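Long-range contact in PKS_KS domain-containing protein (Photorhabdus luminescens subsp. laumondii, PDB 6SMO), which probably acts as a 3-oxoacyl-[acyl-carrier-protein] synthase of the thiolase-like superfamily, and here holds a linear polyketone chain in its pocket: residues D256-I268 with T367-V380. Numbering follows the deposited sequence.
Sequences DGFVIAEGCGILI and TGHALAAANAIESV. With LKZ (3,5,7,9,11-pentakis(oxidanylidene)dodecanal), chain H.
Phe258 turns one face to the edge of the His369 ring. The two rings form a T-shaped pair, with centroids 5.0 Å apart and planes at 72°. CD2 of His369 lies over that face, offset toward the rim. Phe258 CD1 also touches the beta carbon of the histidine. The Phe258 CG sits between backbone N and carbonyl carbon (chi1 71°), which brings the ring up against His369. Phe230, from the ligand pocket, also meets Phe258 edge-to-face.

Val259 O takes a hydrogen bond from His369 N at 2.6 Å. Ala261 N donates a hydrogen bond to His369 O at 2.7 Å. The pair makes a single beta bridge between Ile260 and His369, holding both the N and the O of His369. At the ring's far end, NE2 of His369 lies 2.9 Å from O19 of the bound pentaoxo chain. Leu371 CD2 touches the same oxygen. Ala261 CB packs against the Thr367 carbonyl O, and Ala261 O receives a CA-H...O contact from Ala370 CA.

From Gly263 the chain becomes strand 263-271, in the sheet of the N-terminal half of the five-layered thiolase-like fold. Helix 372-388 packs on it from the central helical layer, where it also touches helix 193-206. The axes of strand 263-268 and helix 372-380 approach to 6.2 Å and cross at 51°. Gly263 O meets Ala373 CB at 3.3 Å. Ile377 reaches across with CG1 and CD1 to the backbone of Gly263 and Cys264. The CA atoms of Gly265 and Ile377 are 4.4 Å apart, the shortest such distance across the contact. Gly265 has no side chain, and its backbone lies against Ala376 CB. Further on, Leu267 CD1 packs on Val380 CG2 at 3.7 Å, and Leu267 CD2 rests near Ser379, whose OG hydrogen-bonds to Asn375 O.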
# COMPACT_ATOMS: atom_id res chain seq x y z
N ASP B 256 -14.59 20.22 6.41
CA ASP B 256 -13.84 20.00 7.68
C ASP B 256 -13.36 18.54 7.81
O ASP B 256 -12.94 18.18 8.93
CB ASP B 256 -14.70 20.37 8.89
CG ASP B 256 -15.92 19.49 9.07
OD1 ASP B 256 -16.56 19.16 8.05
OD2 ASP B 256 -16.22 19.13 10.22
N GLY B 257 -13.41 17.74 6.74
CA GLY B 257 -13.01 16.32 6.77
C GLY B 257 -13.76 15.48 5.74
O GLY B 257 -14.77 15.97 5.21
N PHE B 258 -13.28 14.26 5.49
CA PHE B 258 -13.85 13.31 4.50
C PHE B 258 -14.88 12.39 5.19
O PHE B 258 -14.64 11.98 6.34
CB PHE B 258 -12.75 12.51 3.79
CG PHE B 258 -12.02 11.48 4.62
CD1 PHE B 258 -12.55 10.22 4.81
CD2 PHE B 258 -10.78 11.77 5.17
CE1 PHE B 258 -11.87 9.27 5.56
CE2 PHE B 258 -10.10 10.82 5.92
CZ PHE B 258 -10.65 9.57 6.11
N VAL B 259 -15.98 12.11 4.49
CA VAL B 259 -17.00 11.08 4.89
C VAL B 259 -16.49 9.72 4.42
O VAL B 259 -16.41 9.52 3.19
CB VAL B 259 -18.39 11.40 4.30
CG1 VAL B 259 -19.38 10.27 4.53
CG2 VAL B 259 -18.94 12.71 4.84
N ILE B 260 -16.14 8.82 5.35
CA ILE B 260 -15.61 7.46 5.05
C ILE B 260 -16.71 6.64 4.36
O ILE B 260 -17.90 6.86 4.68
CB ILE B 260 -15.08 6.76 6.32
CG1 ILE B 260 -14.21 5.56 5.97
CG2 ILE B 260 -16.22 6.38 7.26
CD1 ILE B 260 -13.30 5.11 7.10
N ALA B 261 -16.32 5.75 3.45
CA ALA B 261 -17.23 4.93 2.61
C ALA B 261 -16.60 3.56 2.36
O ALA B 261 -15.41 3.38 2.70
CB ALA B 261 -17.50 5.65 1.31
N GLU B 262 -17.38 2.63 1.80
CA GLU B 262 -16.92 1.28 1.36
C GLU B 262 -17.27 1.10 -0.12
O GLU B 262 -18.03 1.94 -0.66
CB GLU B 262 -17.56 0.18 2.22
CG GLU B 262 -19.08 0.15 2.16
CD GLU B 262 -19.73 -0.97 2.97
OE1 GLU B 262 -20.97 -1.04 2.97
OE2 GLU B 262 -18.99 -1.76 3.59
N GLY B 263 -16.73 0.06 -0.75
CA GLY B 263 -17.03 -0.30 -2.15
C GLY B 263 -15.83 -0.91 -2.86
O GLY B 263 -14.82 -1.20 -2.18
N CYS B 264 -15.95 -1.11 -4.17
CA CYS B 264 -14.91 -1.71 -5.05
C CYS B 264 -15.09 -1.23 -6.49
O CYS B 264 -16.24 -1.11 -6.94
CB CYS B 264 -14.97 -3.24 -5.00
SG CYS B 264 -13.81 -4.05 -6.12
N GLY B 265 -13.97 -0.95 -7.17
CA GLY B 265 -13.91 -0.68 -8.62
C GLY B 265 -12.97 -1.66 -9.31
O GLY B 265 -11.88 -1.89 -8.76
N ILE B 266 -13.40 -2.23 -10.44
CA ILE B 266 -12.60 -3.19 -11.25
C ILE B 266 -12.66 -2.75 -12.72
O ILE B 266 -13.78 -2.63 -13.25
CB ILE B 266 -13.09 -4.64 -11.06
CG1 ILE B 266 -12.96 -5.11 -9.61
CG2 ILE B 266 -12.37 -5.59 -12.02
CD1 ILE B 266 -11.53 -5.26 -9.11
N LEU B 267 -11.49 -2.53 -13.32
CA LEU B 267 -11.32 -2.20 -14.77
C LEU B 267 -10.61 -3.37 -15.45
O LEU B 267 -9.54 -3.78 -14.96
CB LEU B 267 -10.51 -0.91 -14.91
CG LEU B 267 -11.22 0.38 -14.52
CD1 LEU B 267 -11.17 0.61 -13.02
CD2 LEU B 267 -10.62 1.57 -15.26
N ILE B 268 -11.19 -3.89 -16.54
CA ILE B 268 -10.53 -4.90 -17.43
C ILE B 268 -9.66 -4.13 -18.44
O ILE B 268 -10.21 -3.65 -19.45
CB ILE B 268 -11.57 -5.80 -18.14
CG1 ILE B 268 -12.53 -6.47 -17.15
CG2 ILE B 268 -10.88 -6.83 -19.02
CD1 ILE B 268 -11.85 -7.32 -16.09
N THR B 367 -20.24 9.71 -3.19
CA THR B 367 -19.82 8.34 -2.77
C THR B 367 -19.21 8.36 -1.36
O THR B 367 -19.32 7.33 -0.67
CB THR B 367 -18.81 7.73 -3.75
OG1 THR B 367 -17.78 8.69 -3.98
CG2 THR B 367 -19.44 7.33 -5.07
N GLY B 368 -18.58 9.47 -0.96
CA GLY B 368 -17.70 9.53 0.22
C GLY B 368 -16.33 8.96 -0.13
O GLY B 368 -16.06 8.79 -1.33
N HIS B 369 -15.52 8.68 0.89
CA HIS B 369 -14.12 8.22 0.70
C HIS B 369 -13.96 6.74 1.04
O HIS B 369 -14.06 6.39 2.21
CB HIS B 369 -13.17 9.13 1.50
CG HIS B 369 -11.75 9.09 1.04
ND1 HIS B 369 -11.30 8.19 0.12
CD2 HIS B 369 -10.68 9.83 1.38
CE1 HIS B 369 -10.02 8.37 -0.08
NE2 HIS B 369 -9.62 9.37 0.67
N ALA B 370 -13.64 5.93 0.03
CA ALA B 370 -13.46 4.47 0.16
C ALA B 370 -11.97 4.13 0.14
O ALA B 370 -11.64 3.00 -0.18
CB ALA B 370 -14.21 3.75 -0.94
N LEU B 371 -11.12 5.12 0.43
CA LEU B 371 -9.65 4.97 0.50
C LEU B 371 -9.11 4.50 -0.85
O LEU B 371 -9.25 5.24 -1.81
CB LEU B 371 -9.23 4.05 1.65
CG LEU B 371 -10.04 4.17 2.94
CD1 LEU B 371 -9.44 3.30 4.03
CD2 LEU B 371 -10.15 5.60 3.41
N ALA B 372 -8.47 3.33 -0.88
CA ALA B 372 -7.92 2.75 -2.12
C ALA B 372 -9.04 2.51 -3.13
O ALA B 372 -8.85 2.84 -4.31
CB ALA B 372 -7.23 1.46 -1.80
N ALA B 373 -10.20 2.04 -2.66
CA ALA B 373 -11.36 1.75 -3.53
C ALA B 373 -11.86 3.00 -4.27
O ALA B 373 -12.34 2.84 -5.39
CB ALA B 373 -12.44 1.06 -2.75
N ALA B 374 -11.76 4.18 -3.66
CA ALA B 374 -12.22 5.46 -4.25
C ALA B 374 -11.50 5.73 -5.57
O ALA B 374 -12.16 6.22 -6.47
CB ALA B 374 -11.97 6.58 -3.28
N ASN B 375 -10.21 5.43 -5.67
CA ASN B 375 -9.46 5.65 -6.93
C ASN B 375 -10.07 4.83 -8.07
O ASN B 375 -10.27 5.39 -9.14
CB ASN B 375 -8.00 5.22 -6.81
CG ASN B 375 -7.28 5.93 -5.69
OD1 ASN B 375 -7.60 7.06 -5.37
ND2 ASN B 375 -6.31 5.26 -5.10
N ALA B 376 -10.37 3.56 -7.81
CA ALA B 376 -10.91 2.58 -8.77
C ALA B 376 -12.34 2.97 -9.17
O ALA B 376 -12.64 2.95 -10.38
CB ALA B 376 -10.87 1.19 -8.18
N ILE B 377 -13.19 3.30 -8.19
CA ILE B 377 -14.62 3.69 -8.40
C ILE B 377 -14.67 4.96 -9.26
O ILE B 377 -15.50 5.01 -10.19
CB ILE B 377 -15.37 3.86 -7.06
CG1 ILE B 377 -15.44 2.55 -6.27
CG2 ILE B 377 -16.75 4.45 -7.28
CD1 ILE B 377 -15.70 2.73 -4.79
N GLU B 378 -13.80 5.94 -8.97
CA GLU B 378 -13.67 7.20 -9.74
C GLU B 378 -13.09 6.91 -11.13
O GLU B 378 -13.46 7.62 -12.07
CB GLU B 378 -12.79 8.21 -8.99
CG GLU B 378 -13.47 8.84 -7.79
CD GLU B 378 -12.53 9.54 -6.82
OE1 GLU B 378 -11.59 10.21 -7.29
OE2 GLU B 378 -12.74 9.41 -5.60
N SER B 379 -12.20 5.91 -11.23
CA SER B 379 -11.60 5.44 -12.51
C SER B 379 -12.67 4.77 -13.38
O SER B 379 -12.61 4.94 -14.61
CB SER B 379 -10.43 4.51 -12.27
OG SER B 379 -9.26 5.25 -11.95
N VAL B 380 -13.61 4.04 -12.77
CA VAL B 380 -14.79 3.43 -13.47
C VAL B 380 -15.69 4.57 -13.96
O VAL B 380 -16.11 4.53 -15.14
CB VAL B 380 -15.56 2.45 -12.56
CG1 VAL B 380 -16.92 2.09 -13.13
CG2 VAL B 380 -14.75 1.18 -12.29
C4 LKZ H . -6.51 2.75 9.79
C5 LKZ H . -5.33 2.44 8.91
C6 LKZ H . -5.59 2.23 7.42
C7 LKZ H . -5.01 3.40 6.65
C8 LKZ H . -5.06 3.40 5.12
C10 LKZ H . -5.67 8.09 2.90
C22 LKZ H . -6.93 1.46 10.47
C11 LKZ H . -6.90 7.50 2.26
O19 LKZ H . -8.03 7.87 2.53
C3 LKZ H . -4.86 6.88 3.30
O23 LKZ H . -3.70 6.77 2.95
C2 LKZ H . -5.59 5.75 4.05
C9 LKZ H . -4.58 4.78 4.66
O20 LKZ H . -3.43 5.12 4.87
O21 LKZ H . -4.56 4.35 7.26
O22 LKZ H . -4.21 2.35 9.41
O24 LKZ H . -6.56 1.17 11.60
C23 LKZ H . -7.84 0.55 9.67